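PDB 6WHJ: ribokinase, which probably catalyses the magnesium-dependent transfer of a phosphoryl group from ATP to O-5 of D-ribose, giving D-ribose 5-phosphate and ADP. Local coordinates for residues B[192-197]-B[234-239]; B[274-279]-B[309-314]. All blocks are in the same frame, centred on the assembly; numbering follows the deposited sequence.

Contact 1. Residues B[192-197]-B[234-239]; sequences DIFCPN and KFVLFT
Lys234 and Asp192 lie side by side and point the same way, tied together at both backbone and tip. Along the lysine, Lys234 CB packs 3.7 Å from Asp192 O, and the aliphatic chain then runs extended as far as Lys234 CE, 4.0 Å from Asp192 OD2. A turn at chi4 (80°) brings Lys234 NZ to Asp192 OD2, a salt bridge of 2.7 Å. The ammonium meets the anti side of that oxygen, slightly out of the carboxylate plane, and also bonds to Ser232 O. A long, flexible lysine suits this partly exposed corner because its charge can reach back to the carboxylate of the adjoining segment. The buried aspartate has further partners at OD1, which is paired with Lys163 and accepts a bond from Phe171 N.

From here strand 235-239 runs parallel to 193-194. Asp192 O takes Lys234 N at 2.9 Å and, more weakly, Phe235 N. Further on, Phe194 N bonds to Phe235 O (3.0 Å), Leu237 N to Phe194 O, and Thr239 N to Pro196 O (2.8 Å), so the ladder passes the end of the short strand. Proline has no N-H to offer, yet its carbonyl still serves as acceptor. The Pro196 ring packs against the side chains of Val236 and Phe238: Pro196 CD lies 3.8 Å from Val236 CG1, and Pro196 CG touches the Phe238 ring obliquely.

Ile193 and Phe235 put their hydrophobic bulk on the sheet face covered by helices 272-287 and 301-318, while Phe194 and Val236 occupy the other. Asn197 is an N-cap, its OD1 accepting from Glu200 N. Two neighbouring parallel strands, with Thr239 at the end of one and Asn197 in the loop just past the other, are characteristic of the alpha/beta ribokinase (PfkB) fold, in which the nucleotide site lies at the C-terminal ends of the parallel strands, consistent with the predicted ATP-binding role of both residues.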
loop_
_atom_site.group_PDB
_atom_site.type_symbol
_atom_site.label_atom_id
_atom_site.label_comp_id
_atom_site.label_asym_id
_atom_site.label_seq_id
_atom_site.Cartn_x
_atom_site.Cartn_y
_atom_site.Cartn_z
ATOM N N ASP B 192 -30.090 -14.475 -9.254
ATOM C CA ASP B 192 -31.237 -14.024 -10.016
ATOM C C ASP B 192 -30.868 -12.927 -11.000
ATOM O O ASP B 192 -31.358 -12.930 -12.131
ATOM C CB ASP B 192 -32.334 -13.537 -9.068
ATOM C CG ASP B 192 -32.823 -14.638 -8.139
ATOM O OD1 ASP B 192 -32.533 -14.585 -6.919
ATOM O OD2 ASP B 192 -33.478 -15.569 -8.644
ATOM N N ILE B 193 -30.017 -11.991 -10.582
ATOM C CA ILE B 193 -29.557 -10.875 -11.403
ATOM C C ILE B 193 -28.040 -10.784 -11.308
ATOM O O ILE B 193 -27.497 -10.560 -10.220
ATOM C CB ILE B 193 -30.204 -9.548 -10.977
ATOM C CG1 ILE B 193 -31.731 -9.643 -11.094
ATOM C CG2 ILE B 193 -29.614 -8.381 -11.776
ATOM C CD1 ILE B 193 -32.472 -8.504 -10.459
ATOM N N PHE B 194 -27.363 -10.925 -12.448
ATOM C CA PHE B 194 -25.910 -10.944 -12.531
ATOM C C PHE B 194 -25.437 -9.610 -13.101
ATOM O O PHE B 194 -25.971 -9.145 -14.120
ATOM C CB PHE B 194 -25.471 -12.121 -13.408
ATOM C CG PHE B 194 -23.995 -12.417 -13.377
ATOM C CD1 PHE B 194 -23.332 -12.627 -12.174
ATOM C CD2 PHE B 194 -23.287 -12.554 -14.554
ATOM C CE1 PHE B 194 -21.987 -12.925 -12.145
ATOM C CE2 PHE B 194 -21.936 -12.848 -14.531
ATOM C CZ PHE B 194 -21.287 -13.036 -13.322
ATOM N N CYS B 195 -24.453 -8.984 -12.442
ATOM C CA CYS B 195 -24.033 -7.613 -12.762
ATOM C C CYS B 195 -22.534 -7.542 -13.033
ATOM O O CYS B 195 -21.773 -6.961 -12.249
ATOM C CB CYS B 195 -24.392 -6.659 -11.625
ATOM S SG CYS B 195 -26.124 -6.678 -11.207
ATOM N N PRO B 196 -22.076 -8.097 -14.145
ATOM C CA PRO B 196 -20.670 -7.961 -14.504
ATOM C C PRO B 196 -20.431 -6.677 -15.283
ATOM O O PRO B 196 -21.337 -6.104 -15.893
ATOM C CB PRO B 196 -20.440 -9.185 -15.399
ATOM C CG PRO B 196 -21.719 -9.302 -16.129
ATOM C CD PRO B 196 -22.799 -8.922 -15.131
ATOM N N ASN B 197 -19.183 -6.224 -15.258
ATOM C CA ASN B 197 -18.798 -5.231 -16.249
ATOM C C ASN B 197 -18.257 -5.980 -17.467
ATOM O O ASN B 197 -18.271 -7.211 -17.505
ATOM C CB ASN B 197 -17.843 -4.208 -15.631
ATOM C CG ASN B 197 -16.484 -4.782 -15.266
ATOM O OD1 ASN B 197 -16.082 -5.865 -15.709
ATOM N ND2 ASN B 197 -15.796 -4.077 -14.377
ATOM N N LYS B 234 -32.166 -14.683 -14.331
ATOM C CA LYS B 234 -33.220 -14.040 -15.102
ATOM C C LYS B 234 -32.737 -12.849 -15.912
ATOM O O LYS B 234 -33.295 -12.575 -16.978
ATOM C CB LYS B 234 -34.348 -13.580 -14.169
ATOM C CG LYS B 234 -35.083 -14.724 -13.501
ATOM C CD LYS B 234 -35.782 -14.260 -12.229
ATOM C CE LYS B 234 -36.299 -15.456 -11.443
ATOM N NZ LYS B 234 -35.201 -16.088 -10.655
ATOM N N PHE B 235 -31.735 -12.122 -15.418
ATOM C CA PHE B 235 -31.222 -10.942 -16.094
ATOM C C PHE B 235 -29.726 -10.840 -15.864
ATOM O O PHE B 235 -29.239 -11.123 -14.767
ATOM C CB PHE B 235 -31.900 -9.663 -15.595
ATOM C CG PHE B 235 -33.368 -9.616 -15.871
ATOM C CD1 PHE B 235 -34.281 -9.941 -14.881
ATOM C CD2 PHE B 235 -33.837 -9.256 -17.126
ATOM C CE1 PHE B 235 -35.626 -9.902 -15.132
ATOM C CE2 PHE B 235 -35.183 -9.220 -17.383
ATOM C CZ PHE B 235 -36.084 -9.544 -16.384
ATOM N N VAL B 236 -29.013 -10.412 -16.896
ATOM C CA VAL B 236 -27.625 -9.993 -16.783
ATOM C C VAL B 236 -27.613 -8.498 -17.034
ATOM O O VAL B 236 -28.047 -8.040 -18.099
ATOM C CB VAL B 236 -26.718 -10.723 -17.783
ATOM C CG1 VAL B 236 -25.281 -10.240 -17.639
ATOM C CG2 VAL B 236 -26.814 -12.224 -17.591
ATOM N N LEU B 237 -27.152 -7.736 -16.048
ATOM C CA LEU B 237 -26.971 -6.295 -16.188
ATOM C C LEU B 237 -25.494 -6.071 -16.486
ATOM O O LEU B 237 -24.658 -6.117 -15.580
ATOM C CB LEU B 237 -27.384 -5.574 -14.910
ATOM C CG LEU B 237 -27.732 -4.079 -14.923
ATOM C CD1 LEU B 237 -28.366 -3.697 -13.574
ATOM C CD2 LEU B 237 -26.563 -3.184 -15.260
ATOM N N PHE B 238 -25.172 -5.792 -17.748
ATOM C CA PHE B 238 -23.798 -5.481 -18.132
ATOM C C PHE B 238 -23.510 -4.031 -17.787
ATOM O O PHE B 238 -24.248 -3.133 -18.201
ATOM C CB PHE B 238 -23.571 -5.696 -19.622
ATOM C CG PHE B 238 -23.578 -7.126 -20.049
ATOM C CD1 PHE B 238 -22.427 -7.884 -19.972
ATOM C CD2 PHE B 238 -24.732 -7.705 -20.567
ATOM C CE1 PHE B 238 -22.430 -9.205 -20.383
ATOM C CE2 PHE B 238 -24.739 -9.020 -20.978
ATOM C CZ PHE B 238 -23.586 -9.775 -20.884
ATOM N N THR B 239 -22.461 -3.810 -17.006
ATOM C CA THR B 239 -21.943 -2.476 -16.736
ATOM C C THR B 239 -20.884 -2.127 -17.766
ATOM O O THR B 239 -19.901 -2.852 -17.921
ATOM C CB THR B 239 -21.359 -2.391 -15.327
ATOM O OG1 THR B 239 -22.429 -2.263 -14.382
ATOM C CG2 THR B 239 -20.394 -1.224 -15.209
#

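Contact 2. Residues B[274-279]-B[309-314]; sequences DCFIGS and RFASVA
Ser279 and Ala311 meet where two helices of the ribokinase (PfkB) fold pack closely on one face of its central sheet. The axes of the segments 274-279 and 309-314 come within 8.1 Å of each other, and their directions differ by 143°, closer to antiparallel than to perpendicular. Small residues make this approach possible: Ser279, Ala311 and Ala314 all point their CB atoms toward the opposite helix. Ser279 CB lies 3.8 Å from Ala311 CA and equally near the methyl of Ala314, so one short side chain packs between two successive turns.

Phe276 supplies the broad apolar surface beside them. With CG anti to the backbone N (chi1 -179°), its ring reaches out from the helix and turns a face to Ala311. The alanine methyl makes a CH-pi contact: Ala311 CB lies 3.6 Å from the centroid of the Phe276 ring and 18° off its normal. Ser312 OG lies in the ring plane at the edge, near CE2, while its polar need is met by Ala308 O in its own helix. On the far flank Phe310 presents its own edge to Ser279 O, and its ring continues onto Val55 and helix 331-341.

Asp274, the predicted proton acceptor, stands at the start of 274-279 with its OD1 bonded to Gln48 NE2. A serine suits a buried interface like this because it can satisfy its hydroxyl within the helix: Ser279 OG donates to Cys275 O at 2.8 Å, and that oxygen also receives Ser279 N from the opposite face of its carbonyl plane.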
loop_
_atom_site.group_PDB
_atom_site.type_symbol
_atom_site.label_atom_id
_atom_site.label_comp_id
_atom_site.label_asym_id
_atom_site.label_seq_id
_atom_site.Cartn_x
_atom_site.Cartn_y
_atom_site.Cartn_z
ATOM N N ASP B 274 -19.795 0.699 -7.246
ATOM C CA ASP B 274 -20.494 0.295 -6.038
ATOM C C ASP B 274 -21.702 1.184 -5.783
ATOM O O ASP B 274 -22.771 0.696 -5.397
ATOM C CB ASP B 274 -19.526 0.286 -4.857
ATOM C CG ASP B 274 -18.467 -0.799 -5.001
ATOM O OD1 ASP B 274 -18.764 -1.816 -5.670
ATOM O OD2 ASP B 274 -17.345 -0.646 -4.457
ATOM N N CYS B 275 -21.568 2.479 -6.043
ATOM C CA CYS B 275 -22.717 3.361 -5.922
ATOM C C CYS B 275 -23.806 2.952 -6.901
ATOM O O CYS B 275 -24.994 2.972 -6.562
ATOM C CB CYS B 275 -22.278 4.810 -6.146
ATOM S SG CYS B 275 -23.622 5.980 -6.344
ATOM N N PHE B 276 -23.416 2.526 -8.108
ATOM C CA PHE B 276 -24.401 2.055 -9.077
ATOM C C PHE B 276 -25.095 0.801 -8.571
ATOM O O PHE B 276 -26.322 0.684 -8.645
ATOM C CB PHE B 276 -23.747 1.800 -10.435
ATOM C CG PHE B 276 -24.712 1.328 -11.495
ATOM C CD1 PHE B 276 -25.042 -0.017 -11.617
ATOM C CD2 PHE B 276 -25.289 2.227 -12.370
ATOM C CE1 PHE B 276 -25.929 -0.446 -12.588
ATOM C CE2 PHE B 276 -26.174 1.802 -13.347
ATOM C CZ PHE B 276 -26.499 0.465 -13.453
ATOM N N ILE B 277 -24.324 -0.162 -8.063
ATOM C CA ILE B 277 -24.941 -1.395 -7.585
ATOM C C ILE B 277 -25.862 -1.102 -6.407
ATOM O O ILE B 277 -27.003 -1.582 -6.361
ATOM C CB ILE B 277 -23.862 -2.435 -7.227
ATOM C CG1 ILE B 277 -23.120 -2.896 -8.481
ATOM C CG2 ILE B 277 -24.480 -3.618 -6.491
ATOM C CD1 ILE B 277 -23.998 -3.622 -9.450
ATOM N N GLY B 278 -25.409 -0.259 -5.474
ATOM C CA GLY B 278 -26.239 0.065 -4.322
ATOM C C GLY B 278 -27.539 0.750 -4.706
ATOM O O GLY B 278 -28.616 0.368 -4.235
ATOM N N SER B 279 -27.455 1.782 -5.559
ATOM C CA SER B 279 -28.655 2.496 -5.981
ATOM C C SER B 279 -29.594 1.591 -6.767
ATOM O O SER B 279 -30.813 1.616 -6.552
ATOM C CB SER B 279 -28.275 3.712 -6.817
ATOM O OG SER B 279 -27.351 4.505 -6.113
ATOM N N ARG B 309 -32.039 2.973 -14.603
ATOM C CA ARG B 309 -32.057 4.407 -14.888
ATOM C C ARG B 309 -31.794 5.208 -13.623
ATOM O O ARG B 309 -31.035 6.183 -13.636
ATOM C CB ARG B 309 -33.397 4.833 -15.497
ATOM C CG ARG B 309 -33.594 4.470 -16.954
ATOM C CD ARG B 309 -34.882 5.093 -17.512
ATOM N NE ARG B 309 -36.092 4.316 -17.220
ATOM C CZ ARG B 309 -36.534 3.312 -17.974
ATOM N NH1 ARG B 309 -35.867 2.952 -19.062
ATOM N NH2 ARG B 309 -37.636 2.662 -17.639
ATOM N N PHE B 310 -32.406 4.792 -12.518
ATOM C CA PHE B 310 -32.168 5.430 -11.233
ATOM C C PHE B 310 -30.709 5.285 -10.826
ATOM O O PHE B 310 -30.067 6.262 -10.420
ATOM C CB PHE B 310 -33.113 4.796 -10.211
ATOM C CG PHE B 310 -32.997 5.328 -8.816
ATOM C CD1 PHE B 310 -33.752 6.411 -8.412
ATOM C CD2 PHE B 310 -32.200 4.691 -7.883
ATOM C CE1 PHE B 310 -33.676 6.879 -7.110
ATOM C CE2 PHE B 310 -32.124 5.149 -6.588
ATOM C CZ PHE B 310 -32.856 6.244 -6.201
ATOM N N ALA B 311 -30.139 4.094 -11.018
ATOM C CA ALA B 311 -28.754 3.863 -10.620
ATOM C C ALA B 311 -27.796 4.697 -11.456
ATOM O O ALA B 311 -26.766 5.153 -10.947
ATOM C CB ALA B 311 -28.411 2.376 -10.722
ATOM N N SER B 312 -28.113 4.900 -12.741
ATOM C CA SER B 312 -27.267 5.741 -13.591
ATOM C C SER B 312 -27.216 7.182 -13.086
ATOM O O SER B 312 -26.141 7.784 -13.018
ATOM C CB SER B 312 -27.767 5.706 -15.038
ATOM O OG SER B 312 -27.750 4.384 -15.537
ATOM N N VAL B 313 -28.368 7.742 -12.710
ATOM C CA VAL B 313 -28.404 9.118 -12.235
ATOM C C VAL B 313 -27.579 9.251 -10.961
ATOM O O VAL B 313 -26.816 10.214 -10.794
ATOM C CB VAL B 313 -29.866 9.567 -12.031
ATOM C CG1 VAL B 313 -29.946 10.952 -11.387
ATOM C CG2 VAL B 313 -30.618 9.551 -13.356
ATOM N N ALA B 314 -27.706 8.283 -10.047
ATOM C CA ALA B 314 -26.919 8.328 -8.821
ATOM C C ALA B 314 -25.431 8.171 -9.111
ATOM O O ALA B 314 -24.603 8.891 -8.539
ATOM C CB ALA B 314 -27.402 7.258 -7.849
#

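How the contacts relate
Contact 1 lies in the central sheet and contact 2 in the helix layer upon it, their centres 14 Å apart. The two contacts touch at two points: Cys195 CB lies 3.8 Å from Ile277 CD1, and Leu237 CD2 sits 3.9 Å from Phe276 CE1. Phe276 thus packs on Leu237 of contact 1 as well as on helix 301-318. Both contacts include residues of the predicted active site. Contact 1 contributes Asn197 and Thr239 to the ATP site, while 274-279 begins with Asp274, the predicted base. Cys275 brings its side chain about 4 Å from that of Ser318, a predicted potassium ligand.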